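Local coordinates for protein Maltose/maltodextrin transport permease homologue (Bdellovibrio bacteriovorus HD100, PDB 6FFL) that binds maltotriose through its MalE-like solute-binding domain, the part modelled here, and as the whole MalF fusion probably helps carry maltodextrins across the membrane, at residues R4-Q10 against T34-R40; N114-L118 against S331-M335; W262-G268 against V337-P342. All coordinates share one frame; numbering follows the deposited sequence.

Contact 1: residues R4-Q10 against T34-R40. With GLC (alpha-D-glucopyranose), chain B.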
loop_
_atom_site.group_PDB
_atom_site.type_symbol
_atom_site.label_atom_id
_atom_site.label_comp_id
_atom_site.label_asym_id
_atom_site.label_seq_id
_atom_site.Cartn_x
_atom_site.Cartn_y
_atom_site.Cartn_z
ATOM N N ARG A 4 21.862 -2.198 21.244
ATOM C CA ARG A 4 20.706 -1.422 20.810
ATOM C C ARG A 4 20.612 -1.501 19.295
ATOM O O ARG A 4 21.562 -1.137 18.594
ATOM C CB ARG A 4 20.811 0.034 21.260
ATOM C CG ARG A 4 19.586 0.868 20.916
ATOM C CD ARG A 4 19.545 2.146 21.738
ATOM N NE ARG A 4 18.347 2.940 21.475
ATOM C CZ ARG A 4 17.143 2.672 21.973
ATOM N NH1 ARG A 4 16.966 1.621 22.761
ATOM N NH2 ARG A 4 16.113 3.458 21.681
ATOM N N ILE A 5 19.474 -1.972 18.793
ATOM C CA ILE A 5 19.261 -2.128 17.363
ATOM C C ILE A 5 18.123 -1.199 16.933
ATOM O O ILE A 5 17.376 -0.666 17.755
ATOM C CB ILE A 5 18.965 -3.590 16.967
ATOM C CG1 ILE A 5 17.786 -4.135 17.774
ATOM C CG2 ILE A 5 20.207 -4.471 17.158
ATOM C CD1 ILE A 5 17.325 -5.499 17.324
ATOM N N GLN A 6 18.006 -1.019 15.623
ATOM C CA GLN A 6 17.107 -0.044 15.022
ATOM C C GLN A 6 16.165 -0.701 14.024
ATOM O O GLN A 6 16.567 -1.591 13.273
ATOM C CB GLN A 6 17.888 1.035 14.267
ATOM C CG GLN A 6 18.723 2.004 15.090
ATOM C CD GLN A 6 19.068 3.246 14.271
ATOM O OE1 GLN A 6 18.354 4.252 14.314
ATOM N NE2 GLN A 6 20.142 3.166 13.493
ATOM N N ILE A 7 14.921 -0.232 13.983
ATOM C CA ILE A 7 13.999 -0.589 12.909
ATOM C C ILE A 7 13.444 0.701 12.317
ATOM O O ILE A 7 12.882 1.531 13.041
ATOM C CB ILE A 7 12.862 -1.506 13.390
ATOM C CG1 ILE A 7 11.819 -1.682 12.281
ATOM C CG2 ILE A 7 12.230 -0.972 14.669
ATOM C CD1 ILE A 7 10.548 -2.368 12.738
ATOM N N TRP A 8 13.626 0.884 11.012
ATOM C CA TRP A 8 12.976 1.973 10.282
ATOM C C TRP A 8 11.778 1.386 9.551
ATOM O O TRP A 8 11.911 0.369 8.862
ATOM C CB TRP A 8 13.911 2.641 9.273
ATOM C CG TRP A 8 15.043 3.396 9.860
ATOM C CD1 TRP A 8 15.372 3.517 11.186
ATOM C CD2 TRP A 8 16.050 4.103 9.128
ATOM N NE1 TRP A 8 16.530 4.266 11.319
ATOM C CE2 TRP A 8 16.954 4.645 10.070
ATOM C CE3 TRP A 8 16.264 4.347 7.765
ATOM C CZ2 TRP A 8 18.055 5.413 9.693
ATOM C CZ3 TRP A 8 17.365 5.113 7.390
ATOM C CH2 TRP A 8 18.243 5.632 8.355
ATOM N N HIS A 9 10.619 2.026 9.688
ATOM C CA HIS A 9 9.387 1.492 9.117
ATOM C C HIS A 9 8.517 2.634 8.614
ATOM O O HIS A 9 8.763 3.809 8.910
ATOM C CB HIS A 9 8.624 0.682 10.155
ATOM C CG HIS A 9 8.177 1.512 11.315
ATOM N ND1 HIS A 9 7.029 2.274 11.277
ATOM C CD2 HIS A 9 8.760 1.761 12.510
ATOM C CE1 HIS A 9 6.905 2.929 12.419
ATOM N NE2 HIS A 9 7.939 2.632 13.186
ATOM N N GLN A 10 7.459 2.281 7.877
ATOM C CA GLN A 10 6.515 3.264 7.358
ATOM C C GLN A 10 5.093 2.997 7.869
ATOM O O GLN A 10 4.103 3.230 7.164
ATOM C CB GLN A 10 6.562 3.318 5.822
ATOM C CG GLN A 10 6.601 1.964 5.081
ATOM C CD GLN A 10 5.298 1.203 5.231
ATOM O OE1 GLN A 10 5.124 0.430 6.186
ATOM N NE2 GLN A 10 4.363 1.433 4.305
ATOM N N THR A 34 17.702 -3.618 23.358
ATOM C CA THR A 34 16.702 -2.569 23.232
ATOM C C THR A 34 16.588 -2.167 21.768
ATOM O O THR A 34 17.491 -2.412 20.964
ATOM C CB THR A 34 17.042 -1.353 24.097
ATOM O OG1 THR A 34 18.232 -0.723 23.603
ATOM C CG2 THR A 34 17.232 -1.770 25.547
ATOM N N VAL A 35 15.459 -1.551 21.421
ATOM C CA VAL A 35 15.116 -1.284 20.030
ATOM C C VAL A 35 14.715 0.175 19.880
ATOM O O VAL A 35 13.862 0.666 20.624
ATOM C CB VAL A 35 13.975 -2.194 19.541
ATOM C CG1 VAL A 35 13.695 -1.944 18.050
ATOM C CG2 VAL A 35 14.303 -3.656 19.819
ATOM N N GLN A 36 15.312 0.855 18.907
ATOM C CA GLN A 36 14.902 2.198 18.517
ATOM C C GLN A 36 14.120 2.121 17.210
ATOM O O GLN A 36 14.658 1.691 16.183
ATOM C CB GLN A 36 16.116 3.112 18.357
ATOM C CG GLN A 36 15.798 4.447 17.702
ATOM C CD GLN A 36 15.026 5.380 18.614
ATOM O OE1 GLN A 36 15.470 5.686 19.722
ATOM N NE2 GLN A 36 13.869 5.850 18.147
ATOM N N ALA A 37 12.859 2.550 17.238
ATOM C CA ALA A 37 12.028 2.546 16.044
ATOM C C ALA A 37 11.911 3.956 15.483
ATOM O O ALA A 37 11.792 4.927 16.235
ATOM C CB ALA A 37 10.629 1.994 16.344
ATOM N N THR A 38 11.946 4.061 14.163
ATOM C CA THR A 38 11.847 5.347 13.485
ATOM C C THR A 38 10.845 5.225 12.354
ATOM O O THR A 38 10.972 4.330 11.514
ATOM C CB THR A 38 13.203 5.797 12.923
ATOM O OG1 THR A 38 14.119 6.022 13.996
ATOM C CG2 THR A 38 13.052 7.084 12.111
ATOM N N TYR A 39 9.862 6.130 12.331
ATOM C CA TYR A 39 8.877 6.193 11.262
ATOM C C TYR A 39 9.377 7.088 10.137
ATOM O O TYR A 39 9.803 8.222 10.381
ATOM C CB TYR A 39 7.541 6.745 11.773
ATOM C CG TYR A 39 6.587 7.054 10.631
ATOM C CD1 TYR A 39 5.829 6.045 10.051
ATOM C CD2 TYR A 39 6.466 8.348 10.114
ATOM C CE1 TYR A 39 4.977 6.303 8.993
ATOM C CE2 TYR A 39 5.605 8.613 9.054
ATOM C CZ TYR A 39 4.865 7.588 8.510
ATOM O OH TYR A 39 4.014 7.838 7.464
ATOM N N ARG A 40 9.281 6.598 8.906
ATOM C CA ARG A 40 9.448 7.434 7.726
ATOM C C ARG A 40 8.368 7.074 6.726
ATOM O O ARG A 40 8.083 5.891 6.523
ATOM C CB ARG A 40 10.820 7.252 7.071
ATOM C CG ARG A 40 11.978 7.387 8.033
ATOM C CD ARG A 40 12.916 8.469 7.585
ATOM N NE ARG A 40 13.779 8.911 8.678
ATOM C CZ ARG A 40 15.052 8.557 8.815
ATOM N NH1 ARG A 40 15.621 7.758 7.923
ATOM N NH2 ARG A 40 15.759 9.006 9.843
HETATM C C1 GLC B . 0.590 4.666 5.881
HETATM C C2 GLC B . 0.710 3.145 5.732
HETATM C C3 GLC B . 1.344 2.770 4.400
HETATM C C4 GLC B . 0.649 3.476 3.236
HETATM C C5 GLC B . 0.575 4.987 3.497
HETATM C C6 GLC B . -0.235 5.700 2.415
HETATM O O1 GLC B . 1.895 5.233 6.012
HETATM O O2 GLC B . 1.539 2.608 6.766
HETATM O O3 GLC B . 1.299 1.334 4.255
HETATM O O4 GLC B . 1.399 3.188 2.039
HETATM O O5 GLC B . -0.074 5.252 4.746
HETATM O O6 GLC B . -0.159 7.121 2.594
HETATM O O HOH W 1 14.029 1.340 24.012
HETATM O O HOH W 2 18.821 4.931 19.691
HETATM O O HOH W 3 13.490 3.361 22.612
HETATM O O HOH W 4 15.509 3.814 14.460
#
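Arg-40 brings its guanidinium edge-on over one face of the Trp-8 indole, with CZ 4.2 Å from the centroid of the six-membered ring and almost on its normal. This is a cation-pi contact: the two planes stand 62° apart, and NH1 dips closest, 3.2 Å from Trp-8 CZ3. That same NH1 is hydrogen-bonded to Ser-48 of helix 42-54, which helps to place it above the ring. On the same face of the sheet, Arg-4 runs out extended as far as NE, CG anti to the backbone N (chi1 -176°), after which chi4 of 78° turns the guanidinium over the neighbouring strand. NH1 bonds to Thr-34 OG1 at 2.8 Å and NH2 to Gln-36 OE1 at 3.0 Å, both acceptors lying in the guanidinium plane. The Gln-36 amide stands steeply to that plane, and NH2 approaches OE1 from above the carbonyl plane. The other face is mostly apolar: Ile-7 CG2 rests 3.8 Å from Ala-37 CB, and further along the CA of Tyr-39 makes a CH-pi contact over the His-9 ring.

Six backbone hydrogen bonds run in register from Ile-5 to Arg-40. Just past the strand end, Gln-10 O accepts a hydrogen bond from O2 of a glucose at 2.7 Å. Joined through helix 13-29, this is a beta-alpha-beta crossover of the periplasmic binding-protein fold, its C-terminal strand ends facing the sugar pocket.

Contact 2: residues N114-L118 against S331-M335. With GLC (alpha-D-glucopyranose), chain C.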
loop_
_atom_site.group_PDB
_atom_site.type_symbol
_atom_site.label_atom_id
_atom_site.label_comp_id
_atom_site.label_asym_id
_atom_site.label_seq_id
_atom_site.Cartn_x
_atom_site.Cartn_y
_atom_site.Cartn_z
ATOM N N ASN A 114 -2.393 -4.957 1.763
ATOM C CA ASN A 114 -1.846 -3.745 1.161
ATOM C C ASN A 114 -2.668 -3.292 -0.038
ATOM O O ASN A 114 -2.158 -2.614 -0.927
ATOM C CB ASN A 114 -0.372 -3.948 0.766
ATOM C CG ASN A 114 0.377 -2.642 0.673
ATOM O OD1 ASN A 114 0.316 -1.828 1.592
ATOM N ND2 ASN A 114 1.070 -2.423 -0.443
ATOM N N HIS A 115 -3.943 -3.667 -0.071
ATOM C CA HIS A 115 -4.792 -3.504 -1.239
ATOM C C HIS A 115 -5.761 -2.345 -1.039
ATOM O O HIS A 115 -6.265 -2.121 0.068
ATOM C CB HIS A 115 -5.569 -4.791 -1.526
ATOM C CG HIS A 115 -6.327 -5.327 -0.345
ATOM N ND1 HIS A 115 -5.717 -5.648 0.855
ATOM C CD2 HIS A 115 -7.640 -5.612 -0.186
ATOM C CE1 HIS A 115 -6.626 -6.111 1.697
ATOM N NE2 HIS A 115 -7.803 -6.099 1.090
ATOM N N LEU A 116 -6.037 -1.627 -2.126
ATOM C CA LEU A 116 -7.004 -0.540 -2.120
ATOM C C LEU A 116 -8.421 -1.058 -2.331
ATOM O O LEU A 116 -8.647 -2.089 -2.970
ATOM C CB LEU A 116 -6.676 0.470 -3.210
ATOM C CG LEU A 116 -5.357 1.198 -3.015
ATOM C CD1 LEU A 116 -5.064 2.027 -4.274
ATOM C CD2 LEU A 116 -5.400 2.079 -1.781
ATOM N N MET A 117 -9.384 -0.306 -1.808
ATOM C CA MET A 117 -10.784 -0.698 -1.904
ATOM C C MET A 117 -11.622 0.562 -1.762
ATOM O O MET A 117 -11.103 1.633 -1.450
ATOM C CB MET A 117 -11.140 -1.719 -0.822
ATOM C CG MET A 117 -11.198 -1.119 0.568
ATOM S SD MET A 117 -10.783 -2.291 1.879
ATOM C CE MET A 117 -8.993 -2.403 1.680
ATOM N N LEU A 118 -12.928 0.423 -1.988
ATOM C CA LEU A 118 -13.865 1.493 -1.670
ATOM C C LEU A 118 -14.279 1.355 -0.211
ATOM O O LEU A 118 -14.574 0.251 0.254
ATOM C CB LEU A 118 -15.097 1.439 -2.585
ATOM C CG LEU A 118 -16.047 2.640 -2.483
ATOM C CD1 LEU A 118 -15.453 3.823 -3.224
ATOM C CD2 LEU A 118 -17.433 2.291 -3.042
ATOM N N SER A 331 -13.046 -8.505 2.226
ATOM C CA SER A 331 -11.675 -8.206 1.836
ATOM C C SER A 331 -11.113 -9.293 0.924
ATOM O O SER A 331 -10.384 -8.999 -0.034
ATOM C CB SER A 331 -10.811 -8.042 3.083
ATOM O OG SER A 331 -9.485 -7.724 2.722
ATOM N N ALA A 332 -11.442 -10.562 1.203
ATOM C CA ALA A 332 -10.990 -11.635 0.322
ATOM C C ALA A 332 -11.638 -11.516 -1.055
ATOM O O ALA A 332 -10.985 -11.760 -2.080
ATOM C CB ALA A 332 -11.273 -12.999 0.954
ATOM N N ASP A 333 -12.908 -11.112 -1.100
ATOM C CA ASP A 333 -13.575 -10.899 -2.380
ATOM C C ASP A 333 -12.982 -9.713 -3.135
ATOM O O ASP A 333 -12.994 -9.700 -4.372
ATOM C CB ASP A 333 -15.073 -10.699 -2.154
ATOM C CG ASP A 333 -15.809 -10.336 -3.419
ATOM O OD1 ASP A 333 -16.093 -11.249 -4.223
ATOM O OD2 ASP A 333 -16.095 -9.138 -3.616
ATOM N N ILE A 334 -12.455 -8.718 -2.415
ATOM C CA ILE A 334 -11.782 -7.596 -3.062
ATOM C C ILE A 334 -10.449 -8.044 -3.643
ATOM O O ILE A 334 -10.111 -7.715 -4.787
ATOM C CB ILE A 334 -11.604 -6.440 -2.058
ATOM C CG1 ILE A 334 -12.960 -5.829 -1.703
ATOM C CG2 ILE A 334 -10.632 -5.370 -2.601
ATOM C CD1 ILE A 334 -12.946 -5.013 -0.422
ATOM N N MET A 335 -9.677 -8.814 -2.871
ATOM C CA MET A 335 -8.387 -9.301 -3.337
ATOM C C MET A 335 -8.517 -10.295 -4.484
ATOM O O MET A 335 -7.556 -10.479 -5.245
ATOM C CB MET A 335 -7.626 -9.931 -2.167
ATOM C CG MET A 335 -7.095 -8.907 -1.150
ATOM S SD MET A 335 -6.062 -9.655 0.132
ATOM C CE MET A 335 -7.304 -10.477 1.143
HETATM C C1 GLC C . 0.548 2.619 1.063
HETATM C C2 GLC C . 1.084 1.280 0.573
HETATM C C3 GLC C . 2.337 1.424 -0.276
HETATM C C4 GLC C . 2.047 2.434 -1.381
HETATM C C5 GLC C . 1.605 3.754 -0.753
HETATM C C6 GLC C . 1.307 4.806 -1.827
HETATM O O2 GLC C . 1.343 0.460 1.727
HETATM O O3 GLC C . 2.651 0.143 -0.851
HETATM O O4 GLC C . 3.228 2.669 -2.132
HETATM O O5 GLC C . 0.403 3.518 -0.028
HETATM O O6 GLC C . 1.247 6.119 -1.229
#
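His-115 reaches from just before strand 116-121 to helix 328-335, and its NE2 shares a hydrogen bond with Ser-331 OG at 2.9 Å. The hydroxyl sits at the edge of the ring, near its plane, so the imidazole is held by its rim while its faces remain available for packing. The torsion that sets this up is chi1 of 52°, which tucks the ring between its own backbone N and carbonyl carbon and directs it at the helix.

Sulfur-aromatic and CH-pi contacts come from Met-335, which lies across one face: CG is 3.6 Å from the ring centroid and SD 4.0 Å, the sulfur only 12° off the normal. Over the opposite face, offset toward the rim, lies Met-117 CE, 3.8 Å above the ring plane, so the imidazole is sandwiched between two methionine side chains.

Apolar packing completes the contact. Ile-334 points at the strand and divides its work: CG2 meets the ring edge at His-115 CD2, 3.9 Å away, whereas CD1 packs against Met-117 CB at 3.8 Å. Ile-250 of strand 248-251 touches both Met-117 and Ile-334 and extends this layer.

Sugar binding falls to Asn-114, whose CB points away from the helix: its ND2 donates an almost straight hydrogen bond to glucose O3 while OD1 accepts from O2.

Chemically, a single polar link is buried among thioether and hydrocarbon groups. Together with the methionines on the two ring faces it probably limits the rotation of His-115, next in the chain to a residue that reads the sugar's hydroxyls.

Contact 3: residues W262-G268 against V337-P342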
loop_
_atom_site.group_PDB
_atom_site.type_symbol
_atom_site.label_atom_id
_atom_site.label_comp_id
_atom_site.label_asym_id
_atom_site.label_seq_id
_atom_site.Cartn_x
_atom_site.Cartn_y
_atom_site.Cartn_z
ATOM N N TRP A 262 -13.481 -4.934 -13.421
ATOM C CA TRP A 262 -13.179 -4.466 -12.077
ATOM C C TRP A 262 -11.781 -3.870 -12.033
ATOM O O TRP A 262 -10.820 -4.524 -12.462
ATOM C CB TRP A 262 -13.247 -5.625 -11.085
ATOM C CG TRP A 262 -14.607 -6.195 -10.897
ATOM C CD1 TRP A 262 -15.100 -7.350 -11.430
ATOM C CD2 TRP A 262 -15.657 -5.631 -10.116
ATOM N NE1 TRP A 262 -16.405 -7.539 -11.026
ATOM C CE2 TRP A 262 -16.768 -6.496 -10.218
ATOM C CE3 TRP A 262 -15.765 -4.478 -9.333
ATOM C CZ2 TRP A 262 -17.972 -6.247 -9.561
ATOM C CZ3 TRP A 262 -16.965 -4.227 -8.685
ATOM C CH2 TRP A 262 -18.052 -5.105 -8.806
ATOM N N PRO A 263 -11.620 -2.657 -11.515
ATOM C CA PRO A 263 -10.279 -2.173 -11.183
ATOM C C PRO A 263 -9.571 -3.181 -10.290
ATOM O O PRO A 263 -10.170 -3.793 -9.399
ATOM C CB PRO A 263 -10.549 -0.848 -10.464
ATOM C CG PRO A 263 -11.841 -0.368 -11.118
ATOM C CD PRO A 263 -12.651 -1.631 -11.308
ATOM N N SER A 264 -8.291 -3.381 -10.561
ATOM C CA SER A 264 -7.556 -4.484 -9.961
ATOM C C SER A 264 -6.560 -3.942 -8.947
ATOM O O SER A 264 -5.507 -3.415 -9.335
ATOM C CB SER A 264 -6.836 -5.281 -11.058
ATOM O OG SER A 264 -6.270 -6.463 -10.529
ATOM N N PRO A 265 -6.837 -4.039 -7.650
ATOM C CA PRO A 265 -5.867 -3.567 -6.655
ATOM C C PRO A 265 -4.609 -4.415 -6.697
ATOM O O PRO A 265 -4.641 -5.589 -7.069
ATOM C CB PRO A 265 -6.608 -3.745 -5.323
ATOM C CG PRO A 265 -7.582 -4.828 -5.580
ATOM C CD PRO A 265 -7.982 -4.734 -7.033
ATOM N N LEU A 266 -3.483 -3.803 -6.343
ATOM C CA LEU A 266 -2.246 -4.557 -6.177
ATOM C C LEU A 266 -2.238 -5.194 -4.793
ATOM O O LEU A 266 -2.400 -4.503 -3.787
ATOM C CB LEU A 266 -1.034 -3.646 -6.359
ATOM C CG LEU A 266 -0.912 -3.188 -7.817
ATOM C CD1 LEU A 266 0.037 -2.012 -7.940
ATOM C CD2 LEU A 266 -0.466 -4.352 -8.710
ATOM N N VAL A 267 -2.052 -6.507 -4.744
ATOM C CA VAL A 267 -2.132 -7.271 -3.505
ATOM C C VAL A 267 -0.730 -7.732 -3.154
ATOM O O VAL A 267 0.009 -8.209 -4.024
ATOM C CB VAL A 267 -3.097 -8.463 -3.638
ATOM C CG1 VAL A 267 -3.137 -9.283 -2.349
ATOM C CG2 VAL A 267 -4.502 -7.946 -3.988
ATOM N N GLY A 268 -0.357 -7.578 -1.890
ATOM C CA GLY A 268 0.980 -7.987 -1.505
ATOM C C GLY A 268 1.197 -7.965 -0.010
ATOM O O GLY A 268 0.369 -8.468 0.746
ATOM N N VAL A 337 -10.040 -10.093 -7.263
ATOM C CA VAL A 337 -9.835 -9.482 -8.570
ATOM C C VAL A 337 -8.572 -8.630 -8.605
ATOM O O VAL A 337 -8.384 -7.850 -9.539
ATOM C CB VAL A 337 -11.062 -8.667 -9.019
ATOM C CG1 VAL A 337 -12.266 -9.592 -9.227
ATOM C CG2 VAL A 337 -11.397 -7.575 -8.019
ATOM N N GLY A 338 -7.698 -8.770 -7.613
ATOM C CA GLY A 338 -6.445 -8.048 -7.598
ATOM C C GLY A 338 -5.372 -8.774 -8.394
ATOM O O GLY A 338 -5.581 -9.859 -8.939
ATOM N N THR A 339 -4.203 -8.140 -8.480
ATOM C CA THR A 339 -3.044 -8.815 -9.044
ATOM C C THR A 339 -1.860 -8.622 -8.108
ATOM O O THR A 339 -1.807 -7.640 -7.365
ATOM C CB THR A 339 -2.684 -8.296 -10.452
ATOM O OG1 THR A 339 -2.146 -6.979 -10.363
ATOM C CG2 THR A 339 -3.899 -8.282 -11.378
ATOM N N PRO A 340 -0.898 -9.546 -8.115
ATOM C CA PRO A 340 0.194 -9.470 -7.133
ATOM C C PRO A 340 1.085 -8.261 -7.372
ATOM O O PRO A 340 1.390 -7.908 -8.513
ATOM C CB PRO A 340 0.972 -10.777 -7.356
ATOM C CG PRO A 340 0.036 -11.665 -8.100
ATOM C CD PRO A 340 -0.833 -10.775 -8.925
ATOM N N MET A 341 1.535 -7.656 -6.277
ATOM C CA MET A 341 2.465 -6.541 -6.361
ATOM C C MET A 341 3.754 -6.992 -7.044
ATOM O O MET A 341 4.376 -7.962 -6.588
ATOM C CB MET A 341 2.779 -6.017 -4.961
ATOM C CG MET A 341 3.811 -4.896 -4.916
ATOM S SD MET A 341 3.079 -3.361 -5.565
ATOM C CE MET A 341 3.368 -2.228 -4.208
ATOM N N PRO A 342 4.180 -6.346 -8.127
ATOM C CA PRO A 342 5.485 -6.689 -8.712
ATOM C C PRO A 342 6.603 -6.081 -7.879
ATOM O O PRO A 342 6.435 -5.038 -7.247
ATOM C CB PRO A 342 5.419 -6.076 -10.117
ATOM C CG PRO A 342 4.478 -4.918 -9.987
ATOM C CD PRO A 342 3.465 -5.315 -8.908
HETATM O O HOH W 5 -10.120 -7.245 -12.281
HETATM O O HOH W 6 -3.468 -4.540 -10.769
#
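Ser-264 OG donates to Val-337 O at 2.7 Å, in the carbonyl plane and on a lone pair, joining the two segments by a side chain just before their regular pairing begins. With OG anti to its backbone N (chi1 -172°), the hydroxyl also comes up against the CG2 methyl of Thr-339.

Backbone bonds then take over in a short parallel ladder. Thr-339 N gives to Pro-265 O, Thr-339 O receives Val-267 N, and Val-267 O receives Met-341 N at 2.8 Å. Thr-339 thus bonds through both its N and its O to residues flanking Leu-266, the usual parallel pattern. Gly-338 sits where its CA comes within 3.1 Å of Pro-265 O, and with no side chain at Gly-338 the two segments can come this close.

Two waters add links: one donates to Trp-262 O and weakly to Val-337 O, while the other donates to Ser-264 O and lies 2.8 Å from Thr-339 OG1.

Apolar contacts fringe the ladder. Val-337 CG2 packs on Trp-262 CB at 4.1 Å. Leu-266 spreads its two methyls: CD1 lies 4.1 Å from Met-341 SD, while CD2 lies 3.5 Å from Thr-339 OG1 and also meets Pro-342 CD. Its side chain crosses that of Met-341 at about a right angle. Phe-165 touches both Leu-266 and Met-341.

Pro-265 has no N-H for the next rung, to Val-337 O; the Ser-264 hydroxyl takes that acceptor instead and extends the pairing by one bond. The result holds Met-341, a residue of the sugar pocket, at the end of a hydrogen-bonded strand pair.

Overall arrangement
From the N terminus, contact 1 closes first, bringing strand 34-39 back beside strand 4-9 after one helix. It is complete before the other two open. Contact 2 starts at 114-118 and waits more than 200 residues for helix 328-335; contact 3 opens within that span, at 262-268, and closes just after it, at 337-342, so the two cross. They also touch, with centres about 8 Å apart, Met-335 packing on Val-267. Contacts 1 and 3 reach the same mixed sheet, whereas contact 2 joins a strand of the four-stranded sheet to helix 328-335. All three contribute residues to the glycan pocket, contact 1 from the opposite side of the chain's centre.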